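Local coordinates for putative two-component sensor histidine kinase protein (Sinorhizobium meliloti, PDB 3HCY), which is probably a sensor histidine kinase that transfers a phosphoryl group from ATP to a protein histidine, this chain being its GAF domain, at residues Gln16-Cys21 with Ile123-Thr128; Glu45-Ala50 with Glu88-Leu93; Arg49-His54 with Lys82-Gly87. One frame throughout, in Å; residues are numbered along the deposited sequence.

Contact 1: Gln16-Cys21 with Ile123-Thr128; sequences QGALNC and IGMALT
Ala-18 and Leu-19, in the last turn of helix 5-19, lie beside Met-125 and Ala-126 near the start of the long helix 120-146, with CA atoms 6.9 Å apart for Ala-18 and Met-125 and 7.5 Å for Leu-19 and Ala-126. In this GAF domain the contact joins the first and last helices of the chain, which pack beside the antiparallel sheet. Helix 5-19 ends here: Asn-20 N still bonds Gln-16 O, but Asn-20 then takes a positive phi and the chain turns off toward strand 23-29. The packing is largely apolar, with no hydrogen bond between the segments. Leu-19 reaches over with both methyls: CD2 lies 3.8 Å from Met-125 CB and next to the backbone N of Ala-126, while CD1 meets Ala-126 CB at 4.0 Å. The Leu-19 and Met-125 side chains run antiparallel alongside one another, and the methionine thioether lies by Ala-18. A bend in the last torsion of Met-125 (chi3 -60°) brings CE within 3.6 Å of Ala-18 O, and SD stands 4.4 Å from Ala-18 CB. Leu-19 also rests on Thr-110 of strand 104-112, linking helix 5-19 to the sheet. Both helices meet the second subunit as well: Ala-18 packs on Arg-131 of that chain and Met-125 on Thr-128 of that chain, which places this contact at the dimer interface. Within helix 120-146 the side chain of Thr-128 folds back on the preceding turn. Its OG1 donates to Gly-124 O at 2.6 Å, tilted 29° from the carbonyl plane, while Thr-128 N reaches that same oxygen from the opposite face at 3.1 Å.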
loop_
_atom_site.group_PDB
_atom_site.type_symbol
_atom_site.label_atom_id
_atom_site.label_comp_id
_atom_site.label_asym_id
_atom_site.label_seq_id
_atom_site.Cartn_x
_atom_site.Cartn_y
_atom_site.Cartn_z
ATOM N N GLN A 16 8.203 6.137 3.886
ATOM C CA GLN A 16 9.104 7.285 3.869
ATOM C C GLN A 16 8.656 8.386 2.931
ATOM O O GLN A 16 8.703 9.576 3.279
ATOM C CB GLN A 16 10.513 6.835 3.454
ATOM C CG GLN A 16 11.201 5.901 4.519
ATOM C CD GLN A 16 12.584 5.392 4.065
ATOM O OE1 GLN A 16 12.842 5.320 2.858
ATOM N NE2 GLN A 16 13.461 5.037 5.016
ATOM N N GLY A 17 8.265 7.974 1.739
ATOM C CA GLY A 17 7.808 8.869 0.743
ATOM C C GLY A 17 6.456 9.463 1.045
ATOM O O GLY A 17 6.240 10.649 0.802
ATOM N N ALA A 18 5.522 8.665 1.557
ATOM C CA ALA A 18 4.183 9.194 1.905
ATOM C C ALA A 18 4.117 9.976 3.249
ATOM O O ALA A 18 3.282 10.876 3.403
ATOM C CB ALA A 18 3.115 8.103 1.841
ATOM N N LEU A 19 4.981 9.662 4.205
ATOM C CA LEU A 19 4.790 10.214 5.547
ATOM C C LEU A 19 5.966 10.966 6.108
ATOM O O LEU A 19 5.850 11.479 7.243
ATOM C CB LEU A 19 4.430 9.149 6.582
ATOM C CG LEU A 19 3.292 8.163 6.319
ATOM C CD1 LEU A 19 3.364 6.997 7.318
ATOM C CD2 LEU A 19 1.910 8.864 6.360
ATOM N N ASN A 20 7.083 11.090 5.402
ATOM C CA ASN A 20 8.122 11.953 6.006
ATOM C C ASN A 20 8.283 11.932 7.612
ATOM O O ASN A 20 8.232 12.970 8.307
ATOM C CB ASN A 20 7.921 13.410 5.561
ATOM C CG ASN A 20 9.058 14.298 6.045
ATOM O OD1 ASN A 20 9.794 13.952 6.999
ATOM N ND2 ASN A 20 9.273 15.422 5.323
ATOM N N CYS A 21 8.464 10.734 8.171
ATOM C CA CYS A 21 8.793 10.534 9.557
ATOM C C CYS A 21 10.269 10.167 9.561
ATOM O O CYS A 21 10.901 10.126 8.508
ATOM C CB CYS A 21 7.929 9.399 10.130
ATOM S SG CYS A 21 7.868 7.857 9.077
ATOM N N ILE A 123 -2.346 10.175 8.859
ATOM C CA ILE A 123 -3.033 9.006 9.425
ATOM C C ILE A 123 -3.737 8.201 8.294
ATOM O O ILE A 123 -3.559 6.971 8.145
ATOM C CB ILE A 123 -4.022 9.458 10.567
ATOM C CG1 ILE A 123 -3.197 10.005 11.768
ATOM C CG2 ILE A 123 -4.958 8.311 10.969
ATOM C CD1 ILE A 123 -3.903 10.927 12.774
ATOM N N GLY A 124 -4.498 8.905 7.464
ATOM C CA GLY A 124 -5.177 8.268 6.347
ATOM C C GLY A 124 -4.199 7.600 5.400
ATOM O O GLY A 124 -4.392 6.468 4.977
ATOM N N MET A 125 -3.149 8.314 5.035
ATOM C CA MET A 125 -2.142 7.704 4.210
ATOM C C MET A 125 -1.637 6.399 4.896
ATOM O O MET A 125 -1.653 5.348 4.251
ATOM C CB MET A 125 -1.040 8.716 3.900
ATOM C CG MET A 125 -1.455 9.648 2.779
ATOM S SD MET A 125 -0.231 10.896 2.400
ATOM C CE MET A 125 -0.144 11.733 3.993
ATOM N N ALA A 126 -1.289 6.462 6.197
ATOM C CA ALA A 126 -0.668 5.341 6.954
ATOM C C ALA A 126 -1.559 4.079 7.037
ATOM O O ALA A 126 -1.097 2.910 6.808
ATOM C CB ALA A 126 -0.345 5.802 8.344
ATOM N N LEU A 127 -2.833 4.333 7.360
ATOM C CA LEU A 127 -3.857 3.303 7.334
ATOM C C LEU A 127 -3.903 2.614 6.007
ATOM O O LEU A 127 -4.014 1.376 5.918
ATOM C CB LEU A 127 -5.220 3.917 7.589
ATOM C CG LEU A 127 -5.426 4.249 9.058
ATOM C CD1 LEU A 127 -6.479 5.300 9.259
ATOM C CD2 LEU A 127 -5.734 2.956 9.813
ATOM N N THR A 128 -3.827 3.416 4.959
ATOM C CA THR A 128 -3.925 2.865 3.616
ATOM C C THR A 128 -2.802 1.874 3.415
ATOM O O THR A 128 -3.062 0.740 2.983
ATOM C CB THR A 128 -3.914 3.959 2.544
ATOM O OG1 THR A 128 -4.904 4.932 2.917
ATOM C CG2 THR A 128 -4.239 3.372 1.164
#

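Contact 2: Glu45-Ala50 with Glu88-Leu93; sequences EHYQRA and EGIAAL
At the Schellman motif that ends helix 79-88, Glu-88 packs on Tyr-47 of the short helix 45-50, and Gly-89, with positive phi, starts the turn toward strand 92-99 of the GAF-domain sheet. There a classic beta bulge sets Ala-91 and Ala-92 together opposite Tyr-112. The Tyr-47 side chain extends from its helix with CG anti to the backbone N (chi1 178°) and runs roughly perpendicular to that of Glu-88. Glu-88 CB approaches the ring obliquely, 3.6 Å from Tyr-47 CD2, and Glu-88 CG lies 3.8 Å from Tyr-47 CG; ring and carboxylate planes are 48° apart. Ile-90 CD1 sits over one ring face, toward the rim, 4.2 Å from Tyr-47 CZ, and Leu-93 CD2 comes to 4.4 Å from Tyr-47 OH. Phe-37, Ile-85 and Tyr-111 also touch the buried Tyr-47 side chain. The Glu-88 carboxylate spans two partners: OE2 forms a salt bridge with Arg-23 NH1, while OE1 is hydrogen-bonded to Ser-44 OG, which also bonds Tyr-47 N. Such pairing would tend to keep the carboxylate ionised, its methylene groups serving the apolar packing.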
loop_
_atom_site.group_PDB
_atom_site.type_symbol
_atom_site.label_atom_id
_atom_site.label_comp_id
_atom_site.label_asym_id
_atom_site.label_seq_id
_atom_site.Cartn_x
_atom_site.Cartn_y
_atom_site.Cartn_z
ATOM N N GLU A 45 19.386 -2.505 16.314
ATOM C CA GLU A 45 19.127 -3.820 16.874
ATOM C C GLU A 45 19.041 -3.779 18.372
ATOM O O GLU A 45 18.183 -4.400 18.978
ATOM C CB GLU A 45 20.225 -4.730 16.436
ATOM C CG GLU A 45 20.061 -5.034 14.946
ATOM C CD GLU A 45 21.214 -5.806 14.322
ATOM O OE1 GLU A 45 22.276 -6.008 14.978
ATOM O OE2 GLU A 45 21.039 -6.218 13.150
ATOM N N HIS A 46 19.886 -2.971 18.979
ATOM C CA HIS A 46 19.797 -2.793 20.399
ATOM C C HIS A 46 18.383 -2.459 20.754
ATOM O O HIS A 46 17.817 -3.072 21.634
ATOM C CB HIS A 46 20.703 -1.691 20.843
ATOM C CG HIS A 46 20.737 -1.514 22.321
ATOM N ND1 HIS A 46 21.490 -2.325 23.151
ATOM C CD2 HIS A 46 20.140 -0.594 23.126
ATOM C CE1 HIS A 46 21.349 -1.911 24.405
ATOM N NE2 HIS A 46 20.528 -0.870 24.419
ATOM N N TYR A 47 17.790 -1.494 20.052
ATOM C CA TYR A 47 16.411 -1.135 20.342
ATOM C C TYR A 47 15.507 -2.311 20.086
ATOM O O TYR A 47 14.560 -2.543 20.813
ATOM C CB TYR A 47 15.946 0.044 19.495
ATOM C CG TYR A 47 14.473 0.450 19.728
ATOM C CD1 TYR A 47 13.494 0.145 18.800
ATOM C CD2 TYR A 47 14.074 1.147 20.869
ATOM C CE1 TYR A 47 12.169 0.514 19.000
ATOM C CE2 TYR A 47 12.734 1.518 21.061
ATOM C CZ TYR A 47 11.792 1.190 20.115
ATOM O OH TYR A 47 10.451 1.520 20.278
ATOM N N GLN A 48 15.779 -3.041 19.027
ATOM C CA GLN A 48 14.835 -4.044 18.594
ATOM C C GLN A 48 14.748 -5.185 19.610
ATOM O O GLN A 48 13.636 -5.600 19.977
ATOM C CB GLN A 48 15.188 -4.531 17.171
ATOM C CG GLN A 48 14.992 -3.436 16.137
ATOM C CD GLN A 48 15.375 -3.803 14.758
ATOM O OE1 GLN A 48 16.206 -4.687 14.552
ATOM N NE2 GLN A 48 14.805 -3.127 13.797
ATOM N N ARG A 49 15.917 -5.639 20.093
ATOM C CA ARG A 49 16.001 -6.648 21.141
ATOM C C ARG A 49 15.349 -6.117 22.398
ATOM O O ARG A 49 14.623 -6.810 23.084
ATOM C CB ARG A 49 17.448 -6.968 21.443
ATOM C CG ARG A 49 18.242 -7.717 20.350
ATOM C CD ARG A 49 19.612 -8.273 20.909
ATOM N NE ARG A 49 20.550 -7.203 21.366
ATOM C CZ ARG A 49 21.429 -6.525 20.596
ATOM N NH1 ARG A 49 21.579 -6.768 19.281
ATOM N NH2 ARG A 49 22.180 -5.590 21.155
ATOM N N ALA A 50 15.604 -4.847 22.661
ATOM C CA ALA A 50 15.130 -4.149 23.840
ATOM C C ALA A 50 13.644 -4.248 24.014
ATOM O O ALA A 50 13.167 -4.489 25.103
ATOM C CB ALA A 50 15.512 -2.690 23.762
ATOM N N GLU A 88 16.958 5.371 22.641
ATOM C CA GLU A 88 17.080 5.155 21.193
ATOM C C GLU A 88 17.080 6.466 20.450
ATOM O O GLU A 88 17.526 6.545 19.310
ATOM C CB GLU A 88 15.933 4.267 20.672
ATOM C CG GLU A 88 15.909 3.956 19.140
ATOM C CD GLU A 88 17.114 3.192 18.643
ATOM O OE1 GLU A 88 17.716 2.503 19.465
ATOM O OE2 GLU A 88 17.472 3.293 17.442
ATOM N N GLY A 89 16.601 7.517 21.098
ATOM C CA GLY A 89 16.566 8.827 20.473
ATOM C C GLY A 89 15.216 9.215 19.897
ATOM O O GLY A 89 15.165 10.197 19.168
ATOM N N ILE A 90 14.142 8.476 20.235
ATOM C CA ILE A 90 12.776 8.684 19.691
ATOM C C ILE A 90 11.893 9.507 20.661
ATOM O O ILE A 90 11.930 9.266 21.879
ATOM C CB ILE A 90 12.070 7.316 19.481
ATOM C CG1 ILE A 90 12.747 6.540 18.358
ATOM C CG2 ILE A 90 10.525 7.450 19.299
ATOM C CD1 ILE A 90 12.727 5.013 18.591
ATOM N N ALA A 91 11.096 10.444 20.122
ATOM C CA ALA A 91 10.224 11.353 20.889
ATOM C C ALA A 91 8.712 11.083 20.627
ATOM O O ALA A 91 7.839 11.454 21.423
ATOM C CB ALA A 91 10.567 12.822 20.511
ATOM N N ALA A 92 8.388 10.495 19.484
ATOM C CA ALA A 92 7.017 10.367 19.110
ATOM C C ALA A 92 6.863 9.097 18.295
ATOM O O ALA A 92 7.794 8.676 17.610
ATOM C CB ALA A 92 6.577 11.587 18.337
ATOM N N LEU A 93 5.706 8.450 18.421
ATOM C CA LEU A 93 5.470 7.226 17.678
ATOM C C LEU A 93 3.993 6.977 17.324
ATOM O O LEU A 93 3.041 7.418 18.004
ATOM C CB LEU A 93 6.032 6.001 18.417
ATOM C CG LEU A 93 6.955 6.023 19.655
ATOM C CD1 LEU A 93 6.305 6.718 20.873
ATOM C CD2 LEU A 93 7.353 4.579 20.003
#

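Contact 3: Arg49-His54 with Lys82-Gly87; sequences RAVDGH and KESIVG
Van der Waals contact alone joins the segments, and Ser-84 carries it against Ala-50 and Val-51. Ser-84 OG lies 3.6 Å from Ala-50 CB, with no hydrogen bond across the contact, and Ser-84 CB is 4.0 Å from Val-51 CG1. The oxygen of Ser-84 thereby touches the methyl of Ala-50, while its CB meets the next residue, Val-51. Val-51 presents CG1 by setting it anti to its own carbonyl carbon, beside the backbone N (chi1 -53°), and the same side chain packs on Phe-37 of strand 35-41. In the GAF fold of this chain, the small contact brings the outgoing end of helix 45-50 alongside the middle of helix 79-88, at the surface. One residue on from Ser-84, the buried Ile-85 packs on Val-72, Phe-77 and Ile-90. Backbone bonds keep the second segment helical: Val-86 N to Lys-82 O at 3.1 Å and Gly-87 N to Glu-83 O at 2.9 Å. In the same helix Lys-82, fully extended, hydrogen-bonds Asp-73 O through NZ.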
loop_
_atom_site.group_PDB
_atom_site.type_symbol
_atom_site.label_atom_id
_atom_site.label_comp_id
_atom_site.label_asym_id
_atom_site.label_seq_id
_atom_site.Cartn_x
_atom_site.Cartn_y
_atom_site.Cartn_z
ATOM N N ARG A 49 15.917 -5.639 20.093
ATOM C CA ARG A 49 16.001 -6.648 21.141
ATOM C C ARG A 49 15.349 -6.117 22.398
ATOM O O ARG A 49 14.623 -6.810 23.084
ATOM C CB ARG A 49 17.448 -6.968 21.443
ATOM C CG ARG A 49 18.242 -7.717 20.350
ATOM C CD ARG A 49 19.612 -8.273 20.909
ATOM N NE ARG A 49 20.550 -7.203 21.366
ATOM C CZ ARG A 49 21.429 -6.525 20.596
ATOM N NH1 ARG A 49 21.579 -6.768 19.281
ATOM N NH2 ARG A 49 22.180 -5.590 21.155
ATOM N N ALA A 50 15.604 -4.847 22.661
ATOM C CA ALA A 50 15.130 -4.149 23.840
ATOM C C ALA A 50 13.644 -4.248 24.014
ATOM O O ALA A 50 13.167 -4.489 25.103
ATOM C CB ALA A 50 15.512 -2.690 23.762
ATOM N N VAL A 51 12.884 -4.066 22.960
ATOM C CA VAL A 51 11.472 -3.785 23.117
ATOM C C VAL A 51 10.519 -4.775 22.525
ATOM O O VAL A 51 9.372 -4.460 22.321
ATOM C CB VAL A 51 11.147 -2.517 22.397
ATOM C CG1 VAL A 51 12.047 -1.450 22.842
ATOM C CG2 VAL A 51 11.357 -2.725 20.964
ATOM N N ASP A 52 10.990 -5.949 22.186
ATOM C CA ASP A 52 10.107 -6.958 21.677
ATOM C C ASP A 52 9.106 -7.230 22.797
ATOM O O ASP A 52 9.377 -6.914 23.947
ATOM C CB ASP A 52 10.924 -8.196 21.365
ATOM C CG ASP A 52 11.602 -8.120 20.036
ATOM O OD1 ASP A 52 10.947 -7.735 19.075
ATOM O OD2 ASP A 52 12.781 -8.461 19.928
ATOM N N GLY A 53 7.950 -7.795 22.470
ATOM C CA GLY A 53 6.991 -8.144 23.492
ATOM C C GLY A 53 5.669 -7.430 23.433
ATOM O O GLY A 53 4.692 -7.995 22.966
ATOM N N HIS A 54 5.637 -6.191 23.915
ATOM C CA HIS A 54 4.392 -5.417 24.042
ATOM C C HIS A 54 3.573 -5.280 22.789
ATOM O O HIS A 54 4.052 -4.791 21.791
ATOM C CB HIS A 54 4.642 -3.982 24.525
ATOM C CG HIS A 54 5.302 -3.884 25.861
ATOM N ND1 HIS A 54 4.676 -4.241 27.031
ATOM C CD2 HIS A 54 6.544 -3.480 26.206
ATOM C CE1 HIS A 54 5.499 -4.047 28.044
ATOM N NE2 HIS A 54 6.636 -3.581 27.569
ATOM N N LYS A 82 9.853 3.402 28.473
ATOM C CA LYS A 82 10.170 4.782 28.196
ATOM C C LYS A 82 11.679 5.028 28.126
ATOM O O LYS A 82 12.139 5.730 27.280
ATOM C CB LYS A 82 9.520 5.679 29.227
ATOM C CG LYS A 82 9.733 7.193 28.987
ATOM C CD LYS A 82 9.013 8.093 30.032
ATOM C CE LYS A 82 9.231 9.621 29.828
ATOM N NZ LYS A 82 8.517 10.472 30.861
ATOM N N GLU A 83 12.467 4.405 28.971
ATOM C CA GLU A 83 13.914 4.592 28.869
ATOM C C GLU A 83 14.422 4.021 27.572
ATOM O O GLU A 83 15.355 4.552 26.963
ATOM C CB GLU A 83 14.645 3.955 30.056
ATOM C CG GLU A 83 16.213 4.106 30.042
ATOM C CD GLU A 83 16.741 5.545 29.699
ATOM O OE1 GLU A 83 16.272 6.533 30.321
ATOM O OE2 GLU A 83 17.646 5.687 28.814
ATOM N N SER A 84 13.806 2.930 27.142
ATOM C CA SER A 84 14.237 2.272 25.916
ATOM C C SER A 84 13.989 3.152 24.712
ATOM O O SER A 84 14.843 3.254 23.837
ATOM C CB SER A 84 13.556 0.927 25.742
ATOM O OG SER A 84 14.458 -0.107 26.088
ATOM N N ILE A 85 12.831 3.807 24.683
ATOM C CA ILE A 85 12.498 4.659 23.546
ATOM C C ILE A 85 13.446 5.878 23.520
ATOM O O ILE A 85 14.174 6.085 22.566
ATOM C CB ILE A 85 11.067 5.162 23.627
ATOM C CG1 ILE A 85 10.101 4.051 23.215
ATOM C CG2 ILE A 85 10.927 6.480 22.781
ATOM C CD1 ILE A 85 8.789 4.100 23.995
ATOM N N VAL A 86 13.442 6.663 24.595
ATOM C CA VAL A 86 14.221 7.861 24.629
ATOM C C VAL A 86 15.712 7.547 24.420
ATOM O O VAL A 86 16.373 8.191 23.631
ATOM C CB VAL A 86 13.884 8.796 25.892
ATOM C CG1 VAL A 86 14.780 9.932 25.940
ATOM C CG2 VAL A 86 12.419 9.150 25.970
ATOM N N GLY A 87 16.237 6.502 25.018
ATOM C CA GLY A 87 17.639 6.216 24.785
ATOM C C GLY A 87 17.961 5.884 23.353
ATOM O O GLY A 87 19.112 6.074 22.905
#

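Contacts 2 and 3 are neighbours, their centres 6 Å apart, and both use helix 45-50: Tyr-47 touches across contact 2 and Ala-50 across contact 3. Ile-85 bridges them, its CG1 lying 3.9 Å from Tyr-47 OH and 4.3 Å from Leu-93 CD2, so helices 45-50 and 79-88 and the start of strand 92-99 form one packed unit. Contact 1 stands apart, its centre 20 Å from that of contact 2 and 23 Å from that of contact 3, which lies on the opposite side of the chain's centre. Along the chain, contact 1 closes a loop enclosing both others. It also faces the second subunit, whereas contacts 2 and 3 stay within one chain.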